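Local coordinates for Mll7089 protein (PDB 2OZ8) that is of unknown function but belongs to the mandelate racemase/muconate lactonizing enzyme family and may act as a magnesium-dependent hydro-lyase, at residues R132-A137 with V313-Y318. Residues are numbered along the deposited sequence; the frame is centred on the assembly and turned at random.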
ATOM      1  N   ARG A 132     -11.263 -37.985  16.611  1.00 38.22           N
ATOM      2  CA  ARG A 132     -12.434 -37.247  17.000  1.00 37.92           C
ATOM      3  C   ARG A 132     -12.278 -35.746  16.996  1.00 37.99           C
ATOM      4  O   ARG A 132     -11.165 -35.212  17.093  1.00 39.33           O
ATOM      5  CB  ARG A 132     -12.951 -37.716  18.351  1.00 38.22           C
ATOM      6  CG  ARG A 132     -12.253 -37.120  19.489  1.00 38.99           C
ATOM      7  CD  ARG A 132     -12.732 -37.672  20.761  1.00 40.47           C
ATOM      8  NE  ARG A 132     -11.991 -37.045  21.837  1.00 45.90           N
ATOM      9  CZ  ARG A 132     -12.306 -37.189  23.121  1.00 47.82           C
ATOM     10  NH1 ARG A 132     -13.346 -37.967  23.450  1.00 48.64           N
ATOM     11  NH2 ARG A 132     -11.586 -36.566  24.048  1.00 40.58           N
ATOM     12  N   VAL A 133     -13.424 -35.079  16.891  1.00 37.31           N
ATOM     13  CA  VAL A 133     -13.528 -33.637  16.894  1.00 35.51           C
ATOM     14  C   VAL A 133     -14.763 -33.192  17.667  1.00 35.81           C
ATOM     15  O   VAL A 133     -15.774 -33.859  17.654  1.00 37.24           O
ATOM     16  CB  VAL A 133     -13.569 -33.124  15.440  1.00 35.38           C
ATOM     17  CG1 VAL A 133     -14.824 -33.536  14.722  1.00 29.69           C
ATOM     18  CG2 VAL A 133     -13.327 -31.630  15.416  1.00 35.21           C
ATOM     19  N   LYS A 134     -14.683 -32.078  18.356  1.00 36.09           N
ATOM     20  CA  LYS A 134     -15.871 -31.454  18.964  1.00 36.32           C
ATOM     21  C   LYS A 134     -16.933 -31.089  17.960  1.00 36.40           C
ATOM     22  O   LYS A 134     -16.651 -30.551  16.860  1.00 36.28           O
ATOM     23  CB  LYS A 134     -15.465 -30.175  19.669  1.00 35.96           C
ATOM     24  CG  LYS A 134     -14.443 -30.424  20.762  1.00 38.60           C
ATOM     25  CD  LYS A 134     -14.228 -29.178  21.598  1.00 39.03           C
ATOM     26  CE  LYS A 134     -12.873 -28.658  21.365  1.00 42.83           C
ATOM     27  NZ  LYS A 134     -12.608 -27.618  22.391  1.00 49.40           N
ATOM     28  N   ALA A 135     -18.174 -31.317  18.354  1.00 36.31           N
ATOM     29  CA  ALA A 135     -19.285 -31.016  17.488  1.00 36.47           C
ATOM     30  C   ALA A 135     -20.124 -29.951  18.190  1.00 36.59           C
ATOM     31  O   ALA A 135     -20.253 -29.978  19.396  1.00 36.77           O
ATOM     32  CB  ALA A 135     -20.104 -32.310  17.215  1.00 36.79           C
ATOM     33  N   TYR A 136     -20.661 -28.990  17.451  1.00 35.80           N
ATOM     34  CA  TYR A 136     -21.526 -28.017  18.073  1.00 35.64           C
ATOM     35  C   TYR A 136     -22.908 -28.179  17.496  1.00 35.61           C
ATOM     36  O   TYR A 136     -23.059 -28.693  16.399  1.00 36.17           O
ATOM     37  CB  TYR A 136     -21.010 -26.583  17.926  1.00 35.04           C
ATOM     38  CG  TYR A 136     -20.900 -26.053  16.521  1.00 31.82           C
ATOM     39  CD1 TYR A 136     -21.951 -25.380  15.955  1.00 32.98           C
ATOM     40  CD2 TYR A 136     -19.733 -26.159  15.802  1.00 28.95           C
ATOM     41  CE1 TYR A 136     -21.856 -24.830  14.696  1.00 33.14           C
ATOM     42  CE2 TYR A 136     -19.601 -25.604  14.512  1.00 27.92           C
ATOM     43  CZ  TYR A 136     -20.682 -24.944  13.978  1.00 31.38           C
ATOM     44  OH  TYR A 136     -20.682 -24.399  12.725  1.00 34.41           O
ATOM     45  N   ALA A 137     -23.908 -27.787  18.267  1.00 35.10           N
ATOM     46  CA  ALA A 137     -25.274 -28.015  17.878  1.00 35.32           C
ATOM     47  C   ALA A 137     -25.746 -26.762  17.156  1.00 34.44           C
ATOM     48  O   ALA A 137     -25.622 -25.694  17.687  1.00 33.97           O
ATOM     49  CB  ALA A 137     -26.131 -28.279  19.113  1.00 34.36           C
ATOM     50  N   VAL A 313      -8.267 -27.481  12.885  1.00 37.59           N
ATOM     51  CA  VAL A 313      -9.727 -27.606  13.027  1.00 37.13           C
ATOM     52  C   VAL A 313     -10.042 -28.121  14.405  1.00 37.46           C
ATOM     53  O   VAL A 313      -9.519 -29.171  14.811  1.00 36.46           O
ATOM     54  CB  VAL A 313     -10.374 -28.576  11.984  1.00 37.12           C
ATOM     55  CG1 VAL A 313     -11.842 -28.692  12.247  1.00 36.32           C
ATOM     56  CG2 VAL A 313     -10.092 -28.153  10.557  1.00 34.00           C
ATOM     57  N   GLU A 314     -10.896 -27.385  15.123  1.00 37.80           N
ATOM     58  CA  GLU A 314     -11.389 -27.866  16.416  1.00 38.77           C
ATOM     59  C   GLU A 314     -12.904 -28.130  16.464  1.00 36.72           C
ATOM     60  O   GLU A 314     -13.379 -28.823  17.359  1.00 36.81           O
ATOM     61  CB  GLU A 314     -10.828 -26.984  17.577  1.00 38.62           C
ATOM     62  CG  GLU A 314     -11.747 -25.992  18.255  1.00 42.58           C
ATOM     63  CD  GLU A 314     -11.179 -25.394  19.584  1.00 45.03           C
ATOM     64  OE1 GLU A 314     -11.416 -25.977  20.684  1.00 49.90           O
ATOM     65  OE2 GLU A 314     -10.528 -24.321  19.530  1.00 50.48           O
ATOM     66  N   TRP A 315     -13.654 -27.618  15.477  1.00 35.38           N
ATOM     67  CA  TRP A 315     -15.139 -27.688  15.480  1.00 34.41           C
ATOM     68  C   TRP A 315     -15.783 -28.174  14.187  1.00 33.84           C
ATOM     69  O   TRP A 315     -15.389 -27.813  13.089  1.00 34.59           O
ATOM     70  CB  TRP A 315     -15.782 -26.363  15.862  1.00 33.49           C
ATOM     71  CG  TRP A 315     -15.490 -25.883  17.236  1.00 33.98           C
ATOM     72  CD1 TRP A 315     -14.586 -24.925  17.598  1.00 31.06           C
ATOM     73  CD2 TRP A 315     -16.171 -26.298  18.462  1.00 33.45           C
ATOM     74  NE1 TRP A 315     -14.628 -24.744  18.989  1.00 31.89           N
ATOM     75  CE2 TRP A 315     -15.587 -25.570  19.536  1.00 32.64           C
ATOM     76  CE3 TRP A 315     -17.200 -27.221  18.743  1.00 30.54           C
ATOM     77  CZ2 TRP A 315     -16.025 -25.718  20.891  1.00 33.11           C
ATOM     78  CZ3 TRP A 315     -17.601 -27.413  20.090  1.00 31.76           C
ATOM     79  CH2 TRP A 315     -17.019 -26.643  21.146  1.00 32.44           C
ATOM     80  N   LEU A 316     -16.798 -28.991  14.342  1.00 34.30           N
ATOM     81  CA  LEU A 316     -17.597 -29.492  13.230  1.00 35.55           C
ATOM     82  C   LEU A 316     -19.090 -29.204  13.497  1.00 35.18           C
ATOM     83  O   LEU A 316     -19.578 -29.432  14.599  1.00 35.14           O
ATOM     84  CB  LEU A 316     -17.356 -31.016  13.033  1.00 36.18           C
ATOM     85  CG  LEU A 316     -18.344 -31.696  12.081  1.00 36.57           C
ATOM     86  CD1 LEU A 316     -17.740 -32.882  11.441  1.00 36.57           C
ATOM     87  CD2 LEU A 316     -19.638 -32.096  12.898  1.00 40.24           C
ATOM     88  N   GLU A 317     -19.788 -28.696  12.495  1.00 35.03           N
ATOM     89  CA  GLU A 317     -21.192 -28.358  12.629  1.00 35.03           C
ATOM     90  C   GLU A 317     -22.112 -29.578  12.527  1.00 35.95           C
ATOM     91  O   GLU A 317     -21.999 -30.377  11.577  1.00 36.34           O
ATOM     92  CB  GLU A 317     -21.582 -27.326  11.555  1.00 34.64           C
ATOM     93  CG  GLU A 317     -22.995 -26.767  11.728  1.00 34.76           C
ATOM     94  CD  GLU A 317     -23.335 -25.710  10.762  1.00 38.28           C
ATOM     95  OE1 GLU A 317     -22.589 -25.575   9.780  1.00 44.49           O
ATOM     96  OE2 GLU A 317     -24.346 -25.012  10.953  1.00 37.18           O
ATOM     97  N   TYR A 318     -23.055 -29.697  13.462  1.00 36.15           N
ATOM     98  CA  TYR A 318     -24.129 -30.713  13.340  1.00 36.34           C
ATOM     99  C   TYR A 318     -25.530 -30.091  13.537  1.00 35.95           C
ATOM    100  O   TYR A 318     -25.749 -29.367  14.499  1.00 36.35           O
ATOM    101  CB  TYR A 318     -23.912 -31.910  14.290  1.00 37.00           C
ATOM    102  CG  TYR A 318     -24.990 -32.951  14.099  1.00 38.14           C
ATOM    103  CD1 TYR A 318     -25.008 -33.771  12.965  1.00 37.80           C
ATOM    104  CD2 TYR A 318     -26.047 -33.047  15.007  1.00 40.30           C
ATOM    105  CE1 TYR A 318     -26.050 -34.669  12.744  1.00 37.98           C
ATOM    106  CE2 TYR A 318     -27.110 -33.944  14.805  1.00 39.86           C
ATOM    107  CZ  TYR A 318     -27.085 -34.750  13.689  1.00 39.62           C
ATOM    108  OH  TYR A 318     -28.112 -35.602  13.520  1.00 38.80           O
TER
HETATM  109  O   HOH W   1     -11.596 -30.906  18.314  1.00 34.77           O
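Leu316 O is gripped twice from 132-137: it accepts a hydrogen bond from Tyr136 N (3.1 Å), nearly along the C=O axis, and a CA-H...O contact from Ala135 CA (3.3 Å). Leu316 N donates to Lys134 O (3.0 Å), and Tyr318 N to Tyr136 O, so the two strands run in parallel register, with Ala135 beside Leu316 and Tyr136 beside Glu317. Lys134 lays CB over one face of the Trp315 six-membered ring, a CH-pi contact 3.9 Å from CB to the centroid. Its chain bends at chi3 (-112°) and brings NZ to Glu314 OE1 (2.7 Å), a salt bridge between side chains lying side by side. Tyr136 takes the crowded rotamer, CG between N and the carbonyl carbon (chi1 63°), which swings its ring over Glu317 CA, with the ring edge near Trp315 CB and Tyr136 CB against Trp315 CE3 (3.9 Å). An alanine here keeps CB but removes the ring from Glu317 CA and Trp315 CB, which would probably leave both residues less firmly packed. Glu317, CG anti to N, sends its carboxylate to Ser138 and Lys165. Val133, its CB pointing toward strand 313-318, crosses the Leu316 side chain at about a right angle, CG1 4.0 Å from Leu316 CB. Strands 132-138 and 313-318 are the first and last of eight parallel strands; their pairing closes the modified TIM barrel characteristic of the enolase superfamily.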